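Local coordinates for protein DNA ligase (Archaeoglobus fulgidus, PDB 3GDE) that probably seals nicks in double-stranded DNA during replication, recombination and repair, consuming ATP and releasing AMP and diphosphate, at residues E426-V432 with Y501-Y507; A452-P456 with V536-I542; H315-R319 with K332-E336. The contacts are given in a common frame with arbitrary orientation. Numbering follows the deposited sequence.

Interaction 1: E426-V432 with Y501-Y507; sequences ETLDLVV and YVFEVAY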
loop_
_atom_site.group_PDB
_atom_site.type_symbol
_atom_site.label_atom_id
_atom_site.label_comp_id
_atom_site.label_asym_id
_atom_site.label_seq_id
_atom_site.Cartn_x
_atom_site.Cartn_y
_atom_site.Cartn_z
ATOM N N GLU A 426 -8.534 -2.685 17.943
ATOM C CA GLU A 426 -7.761 -2.533 16.715
ATOM C C GLU A 426 -6.352 -2.081 17.027
ATOM O O GLU A 426 -6.129 -1.394 18.020
ATOM C CB GLU A 426 -8.419 -1.511 15.780
ATOM C CG GLU A 426 -9.789 -1.919 15.273
ATOM C CD GLU A 426 -9.766 -3.245 14.569
ATOM O OE1 GLU A 426 -10.312 -4.210 15.130
ATOM O OE2 GLU A 426 -9.184 -3.333 13.464
ATOM N N THR A 427 -5.404 -2.505 16.196
ATOM C CA THR A 427 -4.112 -1.845 16.138
ATOM C C THR A 427 -4.128 -0.971 14.897
ATOM O O THR A 427 -5.018 -1.105 14.043
ATOM C CB THR A 427 -2.912 -2.815 16.115
ATOM O OG1 THR A 427 -2.982 -3.677 14.966
ATOM C CG2 THR A 427 -2.852 -3.636 17.396
ATOM N N LEU A 428 -3.171 -0.054 14.814
ATOM C CA LEU A 428 -3.065 0.836 13.667
ATOM C C LEU A 428 -1.720 0.665 13.026
ATOM O O LEU A 428 -0.737 0.354 13.697
ATOM C CB LEU A 428 -3.242 2.295 14.091
ATOM C CG LEU A 428 -4.659 2.727 14.472
ATOM C CD1 LEU A 428 -4.597 3.996 15.317
ATOM C CD2 LEU A 428 -5.530 2.903 13.226
ATOM N N ASP A 429 -1.663 0.851 11.718
ATOM C CA ASP A 429 -0.376 0.935 11.092
ATOM C C ASP A 429 -0.099 2.358 10.611
ATOM O O ASP A 429 -0.888 2.952 9.868
ATOM C CB ASP A 429 -0.206 -0.157 10.053
ATOM C CG ASP A 429 0.384 -1.444 10.663
ATOM O OD1 ASP A 429 -0.367 -2.406 10.988
ATOM O OD2 ASP A 429 1.626 -1.463 10.844
ATOM N N LEU A 430 0.998 2.908 11.128
ATOM C CA LEU A 430 1.291 4.319 11.029
ATOM C C LEU A 430 2.709 4.522 10.504
ATOM O O LEU A 430 3.604 3.734 10.786
ATOM C CB LEU A 430 1.092 5.010 12.398
ATOM C CG LEU A 430 -0.309 4.899 13.034
ATOM C CD1 LEU A 430 -0.302 5.245 14.532
ATOM C CD2 LEU A 430 -1.365 5.740 12.278
ATOM N N VAL A 431 2.897 5.575 9.719
ATOM C CA VAL A 431 4.203 5.869 9.131
ATOM C C VAL A 431 5.125 6.463 10.199
ATOM O O VAL A 431 4.700 7.291 10.994
ATOM C CB VAL A 431 4.086 6.856 7.918
ATOM C CG1 VAL A 431 5.460 7.053 7.232
ATOM C CG2 VAL A 431 3.070 6.344 6.917
ATOM N N VAL A 432 6.380 6.029 10.205
ATOM C CA VAL A 432 7.392 6.643 11.058
ATOM C C VAL A 432 7.978 7.873 10.364
ATOM O O VAL A 432 8.784 7.761 9.430
ATOM C CB VAL A 432 8.508 5.659 11.414
ATOM C CG1 VAL A 432 9.428 6.271 12.491
ATOM C CG2 VAL A 432 7.920 4.364 11.880
ATOM N N TYR A 501 8.925 3.607 6.435
ATOM C CA TYR A 501 8.607 2.447 7.259
ATOM C C TYR A 501 7.299 2.620 8.011
ATOM O O TYR A 501 6.930 3.729 8.402
ATOM C CB TYR A 501 9.780 2.117 8.187
ATOM C CG TYR A 501 11.026 1.708 7.424
ATOM C CD1 TYR A 501 12.171 2.512 7.434
ATOM C CD2 TYR A 501 11.045 0.536 6.661
ATOM C CE1 TYR A 501 13.309 2.154 6.723
ATOM C CE2 TYR A 501 12.180 0.158 5.939
ATOM C CZ TYR A 501 13.312 0.974 5.974
ATOM O OH TYR A 501 14.454 0.604 5.268
ATOM N N VAL A 502 6.588 1.514 8.177
ATOM C CA VAL A 502 5.297 1.513 8.851
ATOM C C VAL A 502 5.379 0.614 10.096
ATOM O O VAL A 502 5.848 -0.523 10.013
ATOM C CB VAL A 502 4.169 1.032 7.871
ATOM C CG1 VAL A 502 2.863 0.746 8.607
ATOM C CG2 VAL A 502 3.959 2.062 6.746
ATOM N N PHE A 503 4.944 1.135 11.243
ATOM C CA PHE A 503 4.873 0.340 12.478
ATOM C C PHE A 503 3.439 -0.100 12.727
ATOM O O PHE A 503 2.513 0.671 12.490
ATOM C CB PHE A 503 5.291 1.161 13.708
ATOM C CG PHE A 503 6.765 1.435 13.820
ATOM C CD1 PHE A 503 7.686 0.846 12.960
ATOM C CD2 PHE A 503 7.235 2.286 14.827
ATOM C CE1 PHE A 503 9.040 1.105 13.080
ATOM C CE2 PHE A 503 8.594 2.547 14.966
ATOM C CZ PHE A 503 9.501 1.961 14.088
ATOM N N GLU A 504 3.250 -1.326 13.209
ATOM C CA GLU A 504 1.984 -1.693 13.849
ATOM C C GLU A 504 1.990 -1.186 15.300
ATOM O O GLU A 504 2.896 -1.507 16.080
ATOM C CB GLU A 504 1.727 -3.199 13.804
ATOM C CG GLU A 504 0.343 -3.583 14.372
ATOM C CD GLU A 504 0.033 -5.063 14.308
ATOM O OE1 GLU A 504 0.759 -5.813 13.609
ATOM O OE2 GLU A 504 -0.967 -5.480 14.951
ATOM N N VAL A 505 0.973 -0.399 15.641
ATOM C CA VAL A 505 0.897 0.314 16.910
ATOM C C VAL A 505 -0.424 -0.003 17.623
ATOM O O VAL A 505 -1.505 0.119 17.028
ATOM C CB VAL A 505 1.002 1.846 16.693
ATOM C CG1 VAL A 505 0.926 2.601 18.012
ATOM C CG2 VAL A 505 2.288 2.205 15.961
ATOM N N ALA A 506 -0.320 -0.410 18.891
ATOM C CA ALA A 506 -1.479 -0.547 19.765
ATOM C C ALA A 506 -1.652 0.732 20.586
ATOM O O ALA A 506 -0.721 1.520 20.734
ATOM C CB ALA A 506 -1.318 -1.756 20.683
ATOM N N TYR A 507 -2.841 0.930 21.137
ATOM C CA TYR A 507 -3.130 2.125 21.918
ATOM C C TYR A 507 -4.244 1.832 22.920
ATOM O O TYR A 507 -4.983 0.859 22.758
ATOM C CB TYR A 507 -3.547 3.269 20.980
ATOM C CG TYR A 507 -4.764 2.947 20.144
ATOM C CD1 TYR A 507 -6.029 3.365 20.541
ATOM C CD2 TYR A 507 -4.649 2.216 18.955
ATOM C CE1 TYR A 507 -7.157 3.062 19.789
ATOM C CE2 TYR A 507 -5.783 1.903 18.186
ATOM C CZ TYR A 507 -7.032 2.333 18.613
ATOM O OH TYR A 507 -8.166 2.042 17.869
HETATM O O HOH W 1 -4.851 -1.252 20.268
HETATM O O HOH W 2 10.048 6.015 7.706
#
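Paired strands of a closed barrel can be apolar on one face and mix valines with charge on the other, as in E426-V432 with Y501-Y507. The strands run antiparallel, their axes 4.6 Å apart at closest. On the face carrying L428, L430, F503 and V505, the V432 methyl CG2 sits squarely over the F503 ring, 3.4 Å from its centroid, a CH-pi contact; F527 and F449 meet the same ring edge-to-face. L430 CD1 rests loosely on V505 CB at 4.2 Å, and L428 CD1 reaches CE2 of the Y507 ring at 3.7 Å. The opposite face carries V431 and V502 beside two acids, with D429 OD1 and E504 OE1 4.4 Å apart; K534 offsets the first charge, R531 and R529 the second. T427 OG1 donates to E504 OE2 at 2.7 Å. Backbone bonds fix the register, including V505 N to L428 O at 2.7 Å and F503 N to L430 O at 3.0 Å; one water bridges E426 O and Y507 N, another V432 O and Y501 N, at the ladder's two ends. Such curled antiparallel strands around an apolar core are typical of the OB fold, the C-terminal domain of this ligase family.

Interaction 2: A452-P456 with V536-I542; sequences ACLDP and VDEADTI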
loop_
_atom_site.group_PDB
_atom_site.type_symbol
_atom_site.label_atom_id
_atom_site.label_comp_id
_atom_site.label_asym_id
_atom_site.label_seq_id
_atom_site.Cartn_x
_atom_site.Cartn_y
_atom_site.Cartn_z
ATOM N N ALA A 452 2.460 8.824 11.989
ATOM C CA ALA A 452 1.510 9.575 11.177
ATOM C C ALA A 452 0.572 8.674 10.404
ATOM O O ALA A 452 0.962 7.600 9.949
ATOM C CB ALA A 452 2.246 10.524 10.225
ATOM N N CYS A 453 -0.672 9.120 10.280
ATOM C CA CYS A 453 -1.643 8.474 9.417
ATOM C C CYS A 453 -1.672 9.196 8.053
ATOM O O CYS A 453 -1.085 10.261 7.898
ATOM C CB CYS A 453 -3.029 8.458 10.081
ATOM S SG CYS A 453 -3.869 10.047 10.173
ATOM N N LEU A 454 -2.367 8.611 7.082
ATOM C CA LEU A 454 -2.395 9.115 5.720
ATOM C C LEU A 454 -3.688 9.863 5.352
ATOM O O LEU A 454 -4.790 9.427 5.680
ATOM C CB LEU A 454 -2.153 7.953 4.751
ATOM C CG LEU A 454 -2.236 8.237 3.244
ATOM C CD1 LEU A 454 -0.943 8.883 2.720
ATOM C CD2 LEU A 454 -2.579 6.943 2.486
ATOM N N ASP A 455 -3.539 11.005 4.689
ATOM C CA ASP A 455 -4.660 11.675 4.049
ATOM C C ASP A 455 -4.655 11.188 2.605
ATOM O O ASP A 455 -3.786 11.576 1.826
ATOM C CB ASP A 455 -4.484 13.195 4.128
ATOM C CG ASP A 455 -5.604 13.975 3.414
ATOM O OD1 ASP A 455 -6.403 13.386 2.658
ATOM O OD2 ASP A 455 -5.675 15.203 3.613
ATOM N N PRO A 456 -5.602 10.302 2.246
ATOM C CA PRO A 456 -5.566 9.668 0.926
ATOM C C PRO A 456 -5.914 10.591 -0.260
ATOM O O PRO A 456 -5.661 10.216 -1.397
ATOM C CB PRO A 456 -6.587 8.534 1.058
ATOM C CG PRO A 456 -7.555 9.039 2.050
ATOM C CD PRO A 456 -6.747 9.830 3.042
ATOM N N VAL A 536 4.087 3.175 2.766
ATOM C CA VAL A 536 3.474 4.352 3.410
ATOM C C VAL A 536 2.067 4.642 2.899
ATOM O O VAL A 536 1.239 5.160 3.642
ATOM C CB VAL A 536 4.349 5.665 3.384
ATOM C CG1 VAL A 536 5.787 5.372 3.094
ATOM C CG2 VAL A 536 3.798 6.711 2.402
ATOM N N ASP A 537 1.771 4.290 1.651
ATOM C CA ASP A 537 0.401 4.491 1.178
ATOM C C ASP A 537 -0.559 3.357 1.568
ATOM O O ASP A 537 -1.726 3.379 1.188
ATOM C CB ASP A 537 0.339 4.880 -0.309
ATOM C CG ASP A 537 0.761 3.765 -1.232
ATOM O OD1 ASP A 537 0.175 2.657 -1.130
ATOM O OD2 ASP A 537 1.659 4.011 -2.083
ATOM N N GLU A 538 -0.079 2.395 2.356
ATOM C CA GLU A 538 -0.975 1.422 2.992
ATOM C C GLU A 538 -1.141 1.647 4.506
ATOM O O GLU A 538 -1.729 0.817 5.196
ATOM C CB GLU A 538 -0.579 -0.027 2.681
ATOM C CG GLU A 538 -0.825 -0.460 1.237
ATOM C CD GLU A 538 -2.289 -0.295 0.769
ATOM O OE1 GLU A 538 -2.492 -0.118 -0.453
ATOM O OE2 GLU A 538 -3.238 -0.337 1.599
ATOM N N ALA A 539 -0.642 2.779 5.004
ATOM C CA ALA A 539 -0.848 3.162 6.389
ATOM C C ALA A 539 -2.305 3.533 6.565
ATOM O O ALA A 539 -2.968 3.949 5.613
ATOM C CB ALA A 539 0.041 4.325 6.771
ATOM N N ASP A 540 -2.805 3.383 7.782
ATOM C CA ASP A 540 -4.190 3.723 8.062
ATOM C C ASP A 540 -4.466 5.201 7.827
ATOM O O ASP A 540 -3.607 6.052 8.060
ATOM C CB ASP A 540 -4.587 3.269 9.464
ATOM C CG ASP A 540 -4.811 1.768 9.532
ATOM O OD1 ASP A 540 -5.843 1.297 8.989
ATOM O OD2 ASP A 540 -3.954 1.063 10.104
ATOM N N THR A 541 -5.666 5.478 7.329
ATOM C CA THR A 541 -6.040 6.808 6.860
ATOM C C THR A 541 -6.635 7.657 7.970
ATOM O O THR A 541 -7.130 7.122 8.970
ATOM C CB THR A 541 -7.045 6.714 5.687
ATOM O OG1 THR A 541 -8.223 6.016 6.116
ATOM C CG2 THR A 541 -6.425 5.975 4.505
ATOM N N ILE A 542 -6.578 8.977 7.802
ATOM C CA ILE A 542 -7.249 9.901 8.731
ATOM C C ILE A 542 -8.744 9.567 8.934
ATOM O O ILE A 542 -9.281 9.734 10.036
ATOM C CB ILE A 542 -7.042 11.391 8.318
ATOM C CG1 ILE A 542 -7.637 12.349 9.358
ATOM C CG2 ILE A 542 -7.601 11.677 6.911
ATOM C CD1 ILE A 542 -6.992 12.259 10.734
#
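The tail of a strand can seat the start of a helix, and the backbones here do so with very few bonds. A452-L454 belongs to a strand that enters from earlier in the chain; V536-E538 forms a short 3-10 turn, held by a weak bond from A539 N to V536 O at 3.3 Å, after which the chain extends through A539, D540 and T541. Where it passes the strand, L454 uses both of its peptide groups: its N donates to D540 O at 3.0 Å, and its O accepts from I542 N at 2.8 Å. T541 is thus bracketed in a single bridge, its CA only 3.1 Å from L454 O.

L454 is the residue that loses most surface. Its CD2 lies 3.9 Å from D537 O, so the leucine packs against the turn's backbone. C453 points at the passing chain, its CB 3.2 Å from D540 O and its SG 3.9 Å from I542 CD1. Beyond the strand, the P456 ring meets a methyl of each neighbour: P456 CG is 4.1 Å from T541 CG2, and P456 CD 4.4 Å from I542 CG2. D540 turns its CB away from the strand; its carboxylate accepts from D429 N and pairs with R544. T541 OG1 bonds to R544 N, which makes the threonine an N-cap. The whole is an N-capped helix start bridged to the tail of a strand: the C-terminal helix 542-550 set against the OB-fold sheet.

Interaction 3: H315-R319 with K332-E336; sequences HVLRR and KIPLE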
loop_
_atom_site.group_PDB
_atom_site.type_symbol
_atom_site.label_atom_id
_atom_site.label_comp_id
_atom_site.label_asym_id
_atom_site.label_seq_id
_atom_site.Cartn_x
_atom_site.Cartn_y
_atom_site.Cartn_z
ATOM N N HIS A 315 3.036 -14.943 11.864
ATOM C CA HIS A 315 3.646 -16.155 11.331
ATOM C C HIS A 315 3.362 -16.305 9.835
ATOM O O HIS A 315 4.258 -16.670 9.073
ATOM C CB HIS A 315 3.173 -17.391 12.107
ATOM C CG HIS A 315 3.773 -17.514 13.474
ATOM N ND1 HIS A 315 4.203 -18.715 13.991
ATOM C CD2 HIS A 315 4.016 -16.586 14.431
ATOM C CE1 HIS A 315 4.682 -18.523 15.209
ATOM N NE2 HIS A 315 4.579 -17.239 15.499
ATOM N N VAL A 316 2.126 -16.027 9.416
ATOM C CA VAL A 316 1.802 -15.983 7.984
ATOM C C VAL A 316 2.625 -14.883 7.291
ATOM O O VAL A 316 3.112 -15.075 6.175
ATOM C CB VAL A 316 0.287 -15.763 7.704
ATOM C CG1 VAL A 316 0.017 -15.786 6.206
ATOM C CG2 VAL A 316 -0.576 -16.816 8.407
ATOM N N LEU A 317 2.792 -13.745 7.967
ATOM C CA LEU A 317 3.569 -12.639 7.416
ATOM C C LEU A 317 5.026 -13.031 7.167
ATOM O O LEU A 317 5.603 -12.616 6.166
ATOM C CB LEU A 317 3.469 -11.376 8.296
ATOM C CG LEU A 317 2.099 -10.692 8.435
ATOM C CD1 LEU A 317 2.198 -9.460 9.337
ATOM C CD2 LEU A 317 1.460 -10.331 7.070
ATOM N N ARG A 318 5.607 -13.827 8.070
ATOM C CA ARG A 318 6.960 -14.384 7.875
ATOM C C ARG A 318 7.082 -15.231 6.614
ATOM O O ARG A 318 8.075 -15.135 5.900
ATOM C CB ARG A 318 7.398 -15.223 9.070
ATOM C CG ARG A 318 7.901 -14.408 10.235
ATOM C CD ARG A 318 8.963 -15.164 11.019
ATOM N NE ARG A 318 8.868 -14.860 12.445
ATOM C CZ ARG A 318 8.180 -15.587 13.322
ATOM N NH1 ARG A 318 7.536 -16.682 12.928
ATOM N NH2 ARG A 318 8.146 -15.228 14.601
ATOM N N ARG A 319 6.078 -16.068 6.365
ATOM C CA ARG A 319 5.986 -16.834 5.124
ATOM C C ARG A 319 5.974 -15.888 3.932
ATOM O O ARG A 319 6.711 -16.097 2.972
ATOM C CB ARG A 319 4.724 -17.713 5.105
ATOM C CG ARG A 319 4.726 -18.912 6.060
ATOM C CD ARG A 319 5.654 -20.045 5.606
ATOM N NE ARG A 319 5.497 -20.334 4.186
ATOM C CZ ARG A 319 4.745 -21.302 3.681
ATOM N NH1 ARG A 319 4.079 -22.125 4.471
ATOM N NH2 ARG A 319 4.673 -21.450 2.368
ATOM N N LYS A 332 8.701 -25.164 8.753
ATOM C CA LYS A 332 8.578 -24.386 9.994
ATOM C C LYS A 332 7.147 -23.909 10.231
ATOM O O LYS A 332 6.577 -24.129 11.304
ATOM C CB LYS A 332 9.515 -23.165 9.973
ATOM C CG LYS A 332 10.802 -23.300 10.798
ATOM C CD LYS A 332 10.534 -23.313 12.319
ATOM C CE LYS A 332 10.442 -21.907 12.924
ATOM N NZ LYS A 332 11.776 -21.262 13.110
ATOM N N ILE A 333 6.574 -23.271 9.212
ATOM C CA ILE A 333 5.272 -22.609 9.325
ATOM C C ILE A 333 4.298 -23.188 8.292
ATOM O O ILE A 333 4.201 -22.669 7.176
ATOM C CB ILE A 333 5.400 -21.057 9.137
ATOM C CG1 ILE A 333 6.590 -20.498 9.929
ATOM C CG2 ILE A 333 4.098 -20.349 9.487
ATOM C CD1 ILE A 333 7.015 -19.096 9.523
ATOM N N PRO A 334 3.611 -24.295 8.643
ATOM C CA PRO A 334 2.509 -24.808 7.826
ATOM C C PRO A 334 1.335 -23.827 7.741
ATOM O O PRO A 334 1.145 -23.004 8.641
ATOM C CB PRO A 334 2.079 -26.078 8.574
ATOM C CG PRO A 334 3.298 -26.482 9.358
ATOM C CD PRO A 334 3.869 -25.167 9.803
ATOM N N LEU A 335 0.561 -23.920 6.662
ATOM C CA LEU A 335 -0.559 -23.015 6.448
ATOM C C LEU A 335 -1.806 -23.743 5.983
ATOM O O LEU A 335 -1.725 -24.831 5.412
ATOM C CB LEU A 335 -0.204 -21.950 5.408
ATOM C CG LEU A 335 1.023 -21.057 5.599
ATOM C CD1 LEU A 335 1.310 -20.287 4.310
ATOM C CD2 LEU A 335 0.855 -20.113 6.772
ATOM N N GLU A 336 -2.961 -23.131 6.239
ATOM C CA GLU A 336 -4.193 -23.511 5.559
ATOM C C GLU A 336 -4.992 -22.280 5.163
ATOM O O GLU A 336 -4.786 -21.198 5.715
ATOM C CB GLU A 336 -5.026 -24.496 6.376
ATOM C CG GLU A 336 -5.243 -24.119 7.809
ATOM C CD GLU A 336 -5.782 -25.271 8.616
ATOM O OE1 GLU A 336 -6.927 -25.172 9.093
ATOM O OE2 GLU A 336 -5.063 -26.281 8.762
#
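A helix can grip the chain that follows it through a few residues of one flank, as H315-R319 does. H315 opens the contact with its CB 4.1 Å from I333 CG2, while its carbonyl O lies 3.7 Å from I333 CD1. Next, V316 sends CG2 to L335 CD2 at 3.9 Å. With R318 the helix returns to its partner: CB comes within 3.9 Å of I333 CD1, so that I333, the residue giving up most surface, pushes its CD1 against the turn from H315 to R318. R319 finishes the walk and supplies the polar link, its NH1 donating to I333 O at 2.8 Å. The aliphatic stem also packs, CD lying 3.7 Å from I333 CB, and L335 CD1 covers one face of the guanidinium, 3.3 Å from NH1. The charge itself is met by D283, with A280 O as a further acceptor. In the fold, I333 directly follows helix 327-332 and L335 begins strand 335-342, whose antiparallel neighbour 296-306 also receives H315 and V316. Strand 256-262 touches V316 and L317 through S256, and L317 further meets R531 and D533, beyond the OB-fold strand 526-530.

In the fold
Interactions 1 and 2 share one OB-fold sheet through neighbouring strands 428-437 and 446-454, whereas interaction 3 lies in the adenylation domain, its centre about 22 and 27 Å from theirs. The first two interleave along the chain and touch: V431 N lies 2.8 Å from A452 O, and D429 N lies 2.8 Å from D540 OD2. Interaction 1, largely buried, is a full strand ladder; interaction 2, partly buried, makes a single bridge near a strand's end. Interaction 3, also buried, joins a helix to the connection and strand that follow it by apolar side chains and one arginine bond. R531 connects the neighbourhoods, pairing with E504 and meeting L317 across the domains of this closed form.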